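Glyoxalase 3 (Candida albicans, PDB 4LRU) catalyses the glutathione-independent, single-step conversion of methylglyoxal to D-lactate, detoxifying the methylglyoxal that the cell itself produces. Local coordinates at residues K6-L11 against Q47-T52. Sequence-based numbering, arbitrary orientation.
Sequences KVLLAL and QLASET
In L8, CG stands anti to the backbone N (chi1 -167°), and from there the branch CD2 reaches across to A49, 3.8 Å from its CB. L8 and A49 share one face of the DJ-1-type central sheet; on the other, L48 lies beside L9, the two side chains pointing the same way with CD2 of L9 4.1 Å from CD1 of L48, while CD1 of L11 comes in obliquely against CG of L48. F36 of helix 29-42, the connection in this beta-alpha-beta crossover, packs on both L9 and L48.

Between these faces the neighbouring parallel strands alternate bonds regularly: Q47 N to V7 O, L9 N to Q47 O, A49 N to L9 O (3.0 Å) and L11 N to A49 O (2.8 Å). Beyond them a water bridges the diverging chains, donating to L11 O and accepting from E51 N. On the side of strand 45-50 turned from 6-10, Q47 bends at chi2 (68°) and its NE2 donates to L48 O at 2.9 Å, and also bonds N88 O.

Between a leucine face (L9, L48) and one of L8, A10 and A49 that Q47 shares, the four interstrand bonds thus satisfy peptide N-H and C=O groups in a largely buried contact.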
loop_
_atom_site.group_PDB
_atom_site.type_symbol
_atom_site.label_atom_id
_atom_site.label_comp_id
_atom_site.label_asym_id
_atom_site.label_seq_id
_atom_site.Cartn_x
_atom_site.Cartn_y
_atom_site.Cartn_z
ATOM N N LYS A 6 5.608 10.504 11.598
ATOM C CA LYS A 6 4.236 10.224 11.238
ATOM C C LYS A 6 4.188 9.471 9.926
ATOM O O LYS A 6 4.779 9.890 8.928
ATOM C CB LYS A 6 3.441 11.529 11.141
ATOM C CG LYS A 6 3.431 12.317 12.424
ATOM C CD LYS A 6 2.600 13.585 12.268
ATOM C CE LYS A 6 2.501 14.362 13.568
ATOM N NZ LYS A 6 3.830 14.678 14.152
ATOM N N VAL A 7 3.544 8.309 9.978
ATOM C CA VAL A 7 3.350 7.467 8.830
ATOM C C VAL A 7 2.014 7.838 8.194
ATOM O O VAL A 7 0.988 7.868 8.878
ATOM C CB VAL A 7 3.324 5.974 9.235
ATOM C CG1 VAL A 7 3.046 5.105 8.033
ATOM C CG2 VAL A 7 4.645 5.565 9.898
ATOM N N LEU A 8 2.046 8.121 6.897
ATOM C CA LEU A 8 0.826 8.171 6.104
ATOM C C LEU A 8 0.557 6.773 5.598
ATOM O O LEU A 8 1.251 6.263 4.701
ATOM C CB LEU A 8 0.971 9.165 4.953
ATOM C CG LEU A 8 -0.320 9.550 4.228
ATOM C CD1 LEU A 8 -0.964 8.378 3.511
ATOM C CD2 LEU A 8 -1.294 10.243 5.177
ATOM N N LEU A 9 -0.427 6.130 6.210
ATOM C CA LEU A 9 -0.860 4.813 5.784
ATOM C C LEU A 9 -2.050 4.989 4.839
ATOM O O LEU A 9 -3.162 5.284 5.274
ATOM C CB LEU A 9 -1.227 3.961 7.010
ATOM C CG LEU A 9 -1.687 2.525 6.751
ATOM C CD1 LEU A 9 -0.744 1.770 5.845
ATOM C CD2 LEU A 9 -1.877 1.755 8.059
ATOM N N ALA A 10 -1.777 4.865 3.539
ATOM C CA ALA A 10 -2.780 5.078 2.496
ATOM C C ALA A 10 -3.639 3.820 2.329
ATOM O O ALA A 10 -3.134 2.691 2.358
ATOM C CB ALA A 10 -2.097 5.424 1.177
ATOM N N LEU A 11 -4.942 4.039 2.172
ATOM C CA LEU A 11 -5.907 3.017 1.823
ATOM C C LEU A 11 -6.550 3.380 0.496
ATOM O O LEU A 11 -6.785 4.566 0.233
ATOM C CB LEU A 11 -7.006 2.954 2.884
ATOM C CG LEU A 11 -6.712 2.125 4.145
ATOM C CD1 LEU A 11 -5.526 2.664 4.919
ATOM C CD2 LEU A 11 -7.935 2.060 5.037
ATOM N N GLN A 47 -1.214 7.963 10.577
ATOM C CA GLN A 47 -2.414 8.592 10.028
ATOM C C GLN A 47 -2.907 7.785 8.829
ATOM O O GLN A 47 -2.220 7.672 7.803
ATOM C CB GLN A 47 -2.112 10.026 9.574
ATOM C CG GLN A 47 -3.287 10.720 8.889
ATOM C CD GLN A 47 -4.430 11.010 9.853
ATOM O OE1 GLN A 47 -4.306 11.828 10.767
ATOM N NE2 GLN A 47 -5.553 10.330 9.654
ATOM N N LEU A 48 -4.099 7.217 8.944
ATOM C CA LEU A 48 -4.721 6.565 7.808
ATOM C C LEU A 48 -5.352 7.634 6.903
ATOM O O LEU A 48 -5.932 8.619 7.390
ATOM C CB LEU A 48 -5.788 5.570 8.268
ATOM C CG LEU A 48 -5.275 4.212 8.760
ATOM C CD1 LEU A 48 -4.345 4.401 9.940
ATOM C CD2 LEU A 48 -6.429 3.281 9.127
ATOM N N ALA A 49 -5.268 7.426 5.596
ATOM C CA ALA A 49 -5.885 8.341 4.629
ATOM C C ALA A 49 -6.299 7.575 3.387
ATOM O O ALA A 49 -5.631 6.613 2.982
ATOM C CB ALA A 49 -4.922 9.445 4.242
ATOM N N SER A 50 -7.379 8.031 2.757
ATOM C CA SER A 50 -7.656 7.662 1.377
ATOM C C SER A 50 -7.902 8.926 0.562
ATOM O O SER A 50 -8.017 10.028 1.105
ATOM C CB SER A 50 -8.872 6.740 1.286
ATOM O OG SER A 50 -10.074 7.452 1.516
ATOM N N GLU A 51 -8.010 8.778 -0.753
ATOM C CA GLU A 51 -8.127 9.957 -1.601
ATOM C C GLU A 51 -9.463 10.698 -1.405
ATOM O O GLU A 51 -9.570 11.907 -1.664
ATOM C CB GLU A 51 -7.906 9.566 -3.066
ATOM C CG GLU A 51 -7.656 10.747 -4.002
ATOM C CD GLU A 51 -6.338 11.477 -3.766
ATOM O OE1 GLU A 51 -5.501 10.998 -2.966
ATOM O OE2 GLU A 51 -6.146 12.555 -4.360
ATOM N N THR A 52 -10.469 9.996 -0.896
ATOM C CA THR A 52 -11.779 10.584 -0.666
ATOM C C THR A 52 -12.150 10.720 0.817
ATOM O O THR A 52 -13.168 11.331 1.150
ATOM C CB THR A 52 -12.857 9.713 -1.297
ATOM O OG1 THR A 52 -12.764 8.402 -0.716
ATOM C CG2 THR A 52 -12.643 9.626 -2.796
HETATM O O HOH W 1 -7.214 6.287 -1.840
#